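Local atomic coordinates of diphthine synthase (Aeropyrum pernix, PDB entry 1WDE), a protein that probably uses S-adenosyl-L-methionine to trimethylate the modified target histidine of translation elongation factor 2, forming diphthine on the way to diphthamide. Residues A[155-160]-A[196-201]; A[223-228]-A[239-244]. All coordinates share one frame; numbering follows the deposited sequence.

Interaction 1 (A[155-160]-A[196-201])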
ATOM      1  N   VAL A 155       4.029  -2.723  14.388  1.00 28.87           N
ATOM      2  CA  VAL A 155       4.428  -2.700  12.986  1.00 27.42           C
ATOM      3  C   VAL A 155       5.836  -3.267  12.787  1.00 28.18           C
ATOM      4  O   VAL A 155       6.070  -4.028  11.840  1.00 25.70           O
ATOM      5  CB  VAL A 155       4.355  -1.278  12.410  1.00 31.65           C
ATOM      6  CG1 VAL A 155       5.199  -1.179  11.136  1.00 25.37           C
ATOM      7  CG2 VAL A 155       2.904  -0.949  12.096  1.00 33.49           C
ATOM      8  N   ALA A 156       6.764  -2.908  13.680  1.00 25.04           N
ATOM      9  CA  ALA A 156       8.137  -3.409  13.590  1.00 28.28           C
ATOM     10  C   ALA A 156       8.085  -4.930  13.722  1.00 26.26           C
ATOM     11  O   ALA A 156       8.680  -5.647  12.925  1.00 23.34           O
ATOM     12  CB  ALA A 156       9.021  -2.797  14.697  1.00 23.10           C
ATOM     13  N   ARG A 157       7.364  -5.421  14.727  1.00 23.13           N
ATOM     14  CA  ARG A 157       7.239  -6.866  14.909  1.00 26.28           C
ATOM     15  C   ARG A 157       6.726  -7.597  13.660  1.00 25.96           C
ATOM     16  O   ARG A 157       7.230  -8.660  13.332  1.00 26.15           O
ATOM     17  CB  ARG A 157       6.319  -7.188  16.089  1.00 23.46           C
ATOM     18  CG  ARG A 157       5.988  -8.679  16.231  1.00 28.37           C
ATOM     19  CD  ARG A 157       5.411  -8.960  17.608  1.00 34.88           C
ATOM     20  NE  ARG A 157       5.002 -10.347  17.792  1.00 37.58           N
ATOM     21  CZ  ARG A 157       3.821 -10.837  17.427  1.00 40.98           C
ATOM     22  NH1 ARG A 157       2.917 -10.055  16.846  1.00 36.12           N
ATOM     23  NH2 ARG A 157       3.527 -12.104  17.681  1.00 42.90           N
ATOM     24  N   ARG A 158       5.727  -7.052  12.964  1.00 24.14           N
ATOM     25  CA  ARG A 158       5.226  -7.759  11.788  1.00 24.33           C
ATOM     26  C   ARG A 158       6.325  -7.864  10.732  1.00 26.41           C
ATOM     27  O   ARG A 158       6.392  -8.832   9.957  1.00 19.59           O
ATOM     28  CB  ARG A 158       3.972  -7.077  11.221  1.00 27.58           C
ATOM     29  CG  ARG A 158       2.746  -7.188  12.131  1.00 34.94           C
ATOM     30  CD  ARG A 158       1.448  -6.970  11.334  1.00 38.15           C
ATOM     31  NE  ARG A 158       1.288  -7.974  10.274  1.00 29.73           N
ATOM     32  CZ  ARG A 158       0.771  -7.723   9.068  1.00 40.03           C
ATOM     33  NH1 ARG A 158       0.349  -6.500   8.757  1.00 34.38           N
ATOM     34  NH2 ARG A 158       0.710  -8.681   8.149  1.00 30.08           N
ATOM     35  N   ILE A 159       7.218  -6.887  10.705  1.00 20.80           N
ATOM     36  CA  ILE A 159       8.302  -6.948   9.740  1.00 22.68           C
ATOM     37  C   ILE A 159       9.217  -8.102  10.131  1.00 22.34           C
ATOM     38  O   ILE A 159       9.623  -8.882   9.270  1.00 19.63           O
ATOM     39  CB  ILE A 159       9.100  -5.633   9.691  1.00 20.89           C
ATOM     40  CG1 ILE A 159       8.188  -4.503   9.191  1.00 25.44           C
ATOM     41  CG2 ILE A 159      10.319  -5.806   8.781  1.00 18.83           C
ATOM     42  CD1 ILE A 159       8.865  -3.103   9.205  1.00 22.57           C
ATOM     43  N   TYR A 160       9.543  -8.230  11.419  1.00 19.17           N
ATOM     44  CA  TYR A 160      10.394  -9.353  11.822  1.00 23.42           C
ATOM     45  C   TYR A 160       9.687 -10.701  11.547  1.00 18.22           C
ATOM     46  O   TYR A 160      10.331 -11.694  11.233  1.00 22.08           O
ATOM     47  CB  TYR A 160      10.766  -9.265  13.309  1.00 19.83           C
ATOM     48  CG  TYR A 160      11.778  -8.182  13.633  1.00 20.02           C
ATOM     49  CD1 TYR A 160      11.389  -7.006  14.266  1.00 20.52           C
ATOM     50  CD2 TYR A 160      13.134  -8.359  13.340  1.00 21.51           C
ATOM     51  CE1 TYR A 160      12.336  -6.018  14.614  1.00 18.16           C
ATOM     52  CE2 TYR A 160      14.077  -7.392  13.677  1.00 22.44           C
ATOM     53  CZ  TYR A 160      13.671  -6.226  14.315  1.00 22.13           C
ATOM     54  OH  TYR A 160      14.602  -5.284  14.678  1.00 27.58           O
ATOM     55  N   ARG A 196      13.809   0.330  17.928  1.00 30.29           N
ATOM     56  CA  ARG A 196      14.661   0.420  19.109  1.00 27.38           C
ATOM     57  C   ARG A 196      13.854   0.206  20.383  1.00 34.93           C
ATOM     58  O   ARG A 196      14.339  -0.401  21.342  1.00 38.78           O
ATOM     59  CB  ARG A 196      15.388   1.767  19.152  1.00 29.69           C
ATOM     60  CG  ARG A 196      16.515   1.882  18.130  1.00 27.32           C
ATOM     61  CD  ARG A 196      17.370   3.133  18.348  1.00 39.96           C
ATOM     62  NE  ARG A 196      16.648   4.382  18.091  1.00 36.78           N
ATOM     63  CZ  ARG A 196      16.400   4.883  16.882  1.00 38.26           C
ATOM     64  NH1 ARG A 196      15.740   6.026  16.777  1.00 35.67           N
ATOM     65  NH2 ARG A 196      16.817   4.257  15.784  1.00 34.20           N
ATOM     66  N   GLU A 197      12.623   0.699  20.386  1.00 37.43           N
ATOM     67  CA  GLU A 197      11.737   0.543  21.529  1.00 38.41           C
ATOM     68  C   GLU A 197      11.309  -0.918  21.620  1.00 37.33           C
ATOM     69  O   GLU A 197      11.302  -1.497  22.706  1.00 41.79           O
ATOM     70  CB  GLU A 197      10.507   1.428  21.349  1.00 44.45           C
ATOM     71  CG  GLU A 197       9.963   2.010  22.629  1.00 54.05           C
ATOM     72  CD  GLU A 197       9.027   3.174  22.368  1.00 61.26           C
ATOM     73  OE1 GLU A 197       9.499   4.218  21.858  1.00 65.27           O
ATOM     74  OE2 GLU A 197       7.820   3.041  22.663  1.00 65.04           O
ATOM     75  N   TYR A 198      10.959  -1.511  20.477  1.00 30.61           N
ATOM     76  CA  TYR A 198      10.532  -2.910  20.430  1.00 29.08           C
ATOM     77  C   TYR A 198      11.631  -3.914  20.788  1.00 31.87           C
ATOM     78  O   TYR A 198      11.412  -4.815  21.602  1.00 36.29           O
ATOM     79  CB  TYR A 198       9.958  -3.251  19.046  1.00 30.50           C
ATOM     80  CG  TYR A 198       9.650  -4.728  18.860  1.00 30.45           C
ATOM     81  CD1 TYR A 198       8.738  -5.386  19.693  1.00 36.67           C
ATOM     82  CD2 TYR A 198      10.287  -5.471  17.862  1.00 35.18           C
ATOM     83  CE1 TYR A 198       8.474  -6.755  19.535  1.00 34.21           C
ATOM     84  CE2 TYR A 198      10.036  -6.835  17.696  1.00 31.36           C
ATOM     85  CZ  TYR A 198       9.130  -7.468  18.535  1.00 32.49           C
ATOM     86  OH  TYR A 198       8.892  -8.812  18.378  1.00 29.59           O
ATOM     87  N   ALA A 199      12.809  -3.771  20.190  1.00 35.02           N
ATOM     88  CA  ALA A 199      13.910  -4.689  20.479  1.00 44.73           C
ATOM     89  C   ALA A 199      14.263  -4.620  21.966  1.00 48.29           C
ATOM     90  O   ALA A 199      14.616  -5.625  22.586  1.00 48.44           O
ATOM     91  CB  ALA A 199      15.127  -4.336  19.630  1.00 45.67           C
ATOM     92  N   ARG A 200      14.160  -3.422  22.529  1.00 52.94           N
ATOM     93  CA  ARG A 200      14.442  -3.208  23.944  1.00 57.85           C
ATOM     94  C   ARG A 200      13.582  -4.135  24.807  1.00 56.22           C
ATOM     95  O   ARG A 200      14.106  -4.874  25.638  1.00 55.15           O
ATOM     96  CB  ARG A 200      14.158  -1.749  24.324  1.00 62.05           C
ATOM     97  CG  ARG A 200      14.493  -1.413  25.770  1.00 69.78           C
ATOM     98  CD  ARG A 200      13.719  -0.204  26.275  1.00 69.18           C
ATOM     99  NE  ARG A 200      13.837  -0.079  27.726  1.00 72.50           N
ATOM    100  CZ  ARG A 200      13.050   0.681  28.481  1.00 73.49           C
ATOM    101  NH1 ARG A 200      12.078   1.391  27.926  1.00 73.55           N
ATOM    102  NH2 ARG A 200      13.233   0.722  29.796  1.00 75.77           N
ATOM    103  N   GLU A 201      12.266  -4.092  24.600  1.00 56.22           N
ATOM    104  CA  GLU A 201      11.322  -4.917  25.355  1.00 57.41           C
ATOM    105  C   GLU A 201      11.292  -6.382  24.917  1.00 59.06           C
ATOM    106  O   GLU A 201      10.827  -7.247  25.661  1.00 60.95           O
ATOM    107  CB  GLU A 201       9.905  -4.348  25.234  1.00 61.61           C
ATOM    108  CG  GLU A 201       9.336  -4.391  23.818  1.00 71.05           C
ATOM    109  CD  GLU A 201       7.885  -3.928  23.743  1.00 74.96           C
ATOM    110  OE1 GLU A 201       6.997  -4.657  24.237  1.00 80.43           O
ATOM    111  OE2 GLU A 201       7.632  -2.833  23.194  1.00 72.52           O
TER

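Interaction 2 (A[223-228]-A[239-244])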
ATOM      1  N   GLY A 223       6.720   3.638 -16.638  1.00 29.82           N
ATOM      2  CA  GLY A 223       7.813   4.444 -16.105  1.00 27.49           C
ATOM      3  C   GLY A 223       7.900   4.412 -14.596  1.00 23.92           C
ATOM      4  O   GLY A 223       7.569   5.382 -13.911  1.00 30.14           O
ATOM      5  N   HIS A 224       8.361   3.291 -14.068  1.00 21.28           N
ATOM      6  CA  HIS A 224       8.470   3.131 -12.626  1.00 23.74           C
ATOM      7  C   HIS A 224       9.865   3.547 -12.203  1.00 19.20           C
ATOM      8  O   HIS A 224      10.788   3.511 -12.997  1.00 27.59           O
ATOM      9  CB  HIS A 224       8.252   1.661 -12.245  1.00 25.41           C
ATOM     10  CG  HIS A 224       7.125   1.007 -12.982  1.00 17.15           C
ATOM     11  ND1 HIS A 224       5.809   1.389 -12.821  1.00 24.16           N
ATOM     12  CD2 HIS A 224       7.123   0.035 -13.925  1.00 19.49           C
ATOM     13  CE1 HIS A 224       5.048   0.688 -13.642  1.00 19.11           C
ATOM     14  NE2 HIS A 224       5.822  -0.139 -14.325  1.00 23.98           N
ATOM     15  N   ARG A 225      10.014   3.944 -10.953  1.00 21.90           N
ATOM     16  CA  ARG A 225      11.329   4.302 -10.438  1.00 27.60           C
ATOM     17  C   ARG A 225      11.627   3.322  -9.298  1.00 27.51           C
ATOM     18  O   ARG A 225      10.823   3.171  -8.378  1.00 25.47           O
ATOM     19  CB  ARG A 225      11.320   5.740  -9.923  1.00 23.48           C
ATOM     20  CG  ARG A 225      11.164   6.776 -11.047  1.00 36.89           C
ATOM     21  CD  ARG A 225      11.144   8.194 -10.489  1.00 35.98           C
ATOM     22  NE  ARG A 225      12.215   8.398  -9.515  1.00 40.34           N
ATOM     23  CZ  ARG A 225      12.050   9.012  -8.349  1.00 44.90           C
ATOM     24  NH1 ARG A 225      10.850   9.479  -8.013  1.00 42.58           N
ATOM     25  NH2 ARG A 225      13.086   9.168  -7.526  1.00 40.42           N
ATOM     26  N   VAL A 226      12.767   2.646  -9.376  1.00 19.56           N
ATOM     27  CA  VAL A 226      13.155   1.665  -8.354  1.00 22.28           C
ATOM     28  C   VAL A 226      14.549   2.042  -7.850  1.00 22.93           C
ATOM     29  O   VAL A 226      15.529   1.965  -8.594  1.00 23.67           O
ATOM     30  CB  VAL A 226      13.181   0.255  -8.949  1.00 23.72           C
ATOM     31  CG1 VAL A 226      13.748  -0.764  -7.922  1.00 23.45           C
ATOM     32  CG2 VAL A 226      11.774  -0.137  -9.393  1.00 25.88           C
ATOM     33  N   LEU A 227      14.613   2.444  -6.584  1.00 22.34           N
ATOM     34  CA  LEU A 227      15.851   2.881  -5.965  1.00 26.28           C
ATOM     35  C   LEU A 227      16.299   1.970  -4.833  1.00 28.04           C
ATOM     36  O   LEU A 227      15.588   1.771  -3.846  1.00 27.19           O
ATOM     37  CB  LEU A 227      15.687   4.302  -5.421  1.00 31.09           C
ATOM     38  CG  LEU A 227      15.346   5.443  -6.389  1.00 35.74           C
ATOM     39  CD1 LEU A 227      16.219   5.318  -7.635  1.00 38.36           C
ATOM     40  CD2 LEU A 227      13.877   5.402  -6.763  1.00 37.33           C
ATOM     41  N   TYR A 228      17.498   1.431  -4.980  1.00 28.75           N
ATOM     42  CA  TYR A 228      18.053   0.550  -3.972  1.00 29.07           C
ATOM     43  C   TYR A 228      18.719   1.369  -2.874  1.00 30.97           C
ATOM     44  O   TYR A 228      19.514   2.271  -3.162  1.00 26.30           O
ATOM     45  CB  TYR A 228      19.093  -0.376  -4.600  1.00 27.32           C
ATOM     46  CG  TYR A 228      19.737  -1.300  -3.598  1.00 33.08           C
ATOM     47  CD1 TYR A 228      19.094  -2.455  -3.188  1.00 31.69           C
ATOM     48  CD2 TYR A 228      20.994  -1.020  -3.061  1.00 34.37           C
ATOM     49  CE1 TYR A 228      19.678  -3.321  -2.273  1.00 33.94           C
ATOM     50  CE2 TYR A 228      21.593  -1.883  -2.135  1.00 34.25           C
ATOM     51  CZ  TYR A 228      20.923  -3.037  -1.750  1.00 34.03           C
ATOM     52  OH  TYR A 228      21.495  -3.928  -0.869  1.00 32.27           O
ATOM     53  N   ASP A 239      16.454  13.050   2.120  1.00 31.00           N
ATOM     54  CA  ASP A 239      15.348  13.895   1.665  1.00 28.17           C
ATOM     55  C   ASP A 239      15.224  13.566   0.176  1.00 29.33           C
ATOM     56  O   ASP A 239      15.731  14.292  -0.667  1.00 32.48           O
ATOM     57  CB  ASP A 239      15.700  15.376   1.888  1.00 31.77           C
ATOM     58  CG  ASP A 239      14.742  16.329   1.173  1.00 34.61           C
ATOM     59  OD1 ASP A 239      13.550  15.981   1.012  1.00 30.03           O
ATOM     60  OD2 ASP A 239      15.181  17.432   0.783  1.00 31.69           O
ATOM     61  N   VAL A 240      14.560  12.459  -0.154  1.00 28.51           N
ATOM     62  CA  VAL A 240      14.453  12.049  -1.557  1.00 29.65           C
ATOM     63  C   VAL A 240      13.458  12.888  -2.355  1.00 33.36           C
ATOM     64  O   VAL A 240      12.684  13.649  -1.778  1.00 29.26           O
ATOM     65  CB  VAL A 240      14.042  10.554  -1.683  1.00 28.03           C
ATOM     66  CG1 VAL A 240      14.936   9.692  -0.806  1.00 26.83           C
ATOM     67  CG2 VAL A 240      12.596  10.380  -1.296  1.00 26.76           C
ATOM     68  N   GLU A 241      13.488  12.753  -3.679  1.00 29.53           N
ATOM     69  CA  GLU A 241      12.547  13.486  -4.514  1.00 39.88           C
ATOM     70  C   GLU A 241      11.133  13.159  -4.070  1.00 41.18           C
ATOM     71  O   GLU A 241      10.850  12.041  -3.620  1.00 43.16           O
ATOM     72  CB  GLU A 241      12.680  13.098  -5.982  1.00 42.98           C
ATOM     73  CG  GLU A 241      13.777  13.805  -6.721  1.00 55.28           C
ATOM     74  CD  GLU A 241      15.069  13.042  -6.710  1.00 58.90           C
ATOM     75  OE1 GLU A 241      16.074  13.589  -7.209  1.00 66.52           O
ATOM     76  OE2 GLU A 241      15.078  11.894  -6.212  1.00 64.70           O
ATOM     77  N   GLY A 242      10.241  14.129  -4.193  1.00 34.49           N
ATOM     78  CA  GLY A 242       8.863  13.887  -3.812  1.00 36.44           C
ATOM     79  C   GLY A 242       8.306  12.804  -4.722  1.00 40.89           C
ATOM     80  O   GLY A 242       8.763  12.642  -5.854  1.00 42.85           O
ATOM     81  N   GLY A 243       7.333  12.047  -4.236  1.00 37.28           N
ATOM     82  CA  GLY A 243       6.747  11.003  -5.056  1.00 33.52           C
ATOM     83  C   GLY A 243       5.782  10.184  -4.228  1.00 29.62           C
ATOM     84  O   GLY A 243       5.703  10.367  -3.020  1.00 31.24           O
ATOM     85  N   VAL A 244       5.030   9.305  -4.880  1.00 27.89           N
ATOM     86  CA  VAL A 244       4.088   8.435  -4.179  1.00 23.69           C
ATOM     87  C   VAL A 244       4.830   7.105  -4.154  1.00 19.82           C
ATOM     88  O   VAL A 244       4.883   6.389  -5.146  1.00 25.27           O
ATOM     89  CB  VAL A 244       2.780   8.304  -4.964  1.00 28.63           C
ATOM     90  CG1 VAL A 244       1.738   7.569  -4.129  1.00 29.12           C
ATOM     91  CG2 VAL A 244       2.283   9.687  -5.359  1.00 29.43           C
TER

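Interaction 1 (A[155-160]-A[196-201])
Tyr-198 reaches from helix 184-202 into the side of helix 153-165, joining two helices of the C-terminal half of the tetrapyrrole-methylase fold; the axes of segments 155-160 and 196-201 approach to 9.9 Å at a crossing angle of -72°. Its CB points toward helix 153-165, and with CG anti to the backbone N (chi1 173°) the ring is carried across to that helix. Near the root of the ring, Tyr-198 CD2 packs against the methyl of Ala-156, 4.3 Å from its CB. Further out, Tyr-198 CE2 meets Tyr-160 CD1 at 3.7 Å; the two rings slide past each other with planes 41° apart, and Tyr-160 sits at the Tyr-198 edge. Over one face of the Tyr-198 ring comes Arg-157 CB, a CH-pi contact 4.2 Å from the centroid. At the tip, the hydroxyl of Tyr-198 hydrogen-bonds to Glu-292 of the C-terminal tail, whose carboxylate also forms a salt bridge with Arg-157 NE. A leucine in its place would probably open a gap beside Arg-157 and Tyr-160 and leave Glu-292 without its phenol partner. The extended Arg-157 chain runs past that same hydroxyl, its CD 3.6 Å from Tyr-198 OH.

Interaction 2 (A[223-228]-A[239-244])
Arg-225 stretches from its strand toward the loop 239-244 and brings its guanidinium up to the carboxylate of Glu-241. The link is a long salt bridge, Arg-225 NH2 to Glu-241 OE2 at 3.6 Å, with the guanidinium and carboxylate planes 90° apart. In that crossed setting the two groups cannot form the flat, two-pronged pairing of an arginine with an acid, and charge attraction rather than a directed bond probably accounts for most of what holds them. The Arg-225 chain leaves its backbone with CG anti to the carbonyl carbon, and a turn at chi3 (46°) then aims its CD-NE bond toward the Glu-241 carboxylate. Strand 225-229 is the outermost within this chain on its side of the mixed sheet in the C-terminal half of this tetrapyrrole-methylase fold. It runs antiparallel to strand 213-217, and Arg-225 and Glu-217 are joined there by backbone hydrogen bonding. The loop 239-244 follows helix 232-236 and leads into strand 246-249, on the other side of strand 213-217 in the sheet. The arginine therefore reaches across from its own strand to the approach of a more central one. Its stronger polar partners lie outside the two segments: NH1 forms a salt bridge with Glu-217 and a hydrogen bond with the hydroxyl of Tyr-245. That hydroxyl also bonds to the backbone oxygen of Glu-241, while Glu-217 takes the backbone N-H of Val-244, tying the loop to the same cluster. The Gly-242 carbonyl oxygen lies near the guanidinium plane at its edge, 4.4 Å from Arg-225 NH1, too far to bond.

In the fold
Both contacts belong to the C-terminal half of the chain, yet they share no helix or strand, and their nearest atoms are about 15 Å apart. Interaction 1 is largely buried and joins two helices through aromatic and aliphatic packing, with the polar ends of Arg-157 and Tyr-198 met by Glu-292 of the C-terminal tail. Interaction 2 is a surface contact between a strand and a loop; it covers 86 Å² against 193 Å² and rests on opposite charges. An arginine takes part in each, but 155-160 with 196-201 uses its aliphatic carbons across the interface, whereas 223-228 with 239-244 uses its guanidinium. Interaction 1 lies away from the predicted S-adenosyl-L-methionine site; interaction 2 comes nearer, with Gly-242 about 9 Å from the side chain of Leu-173.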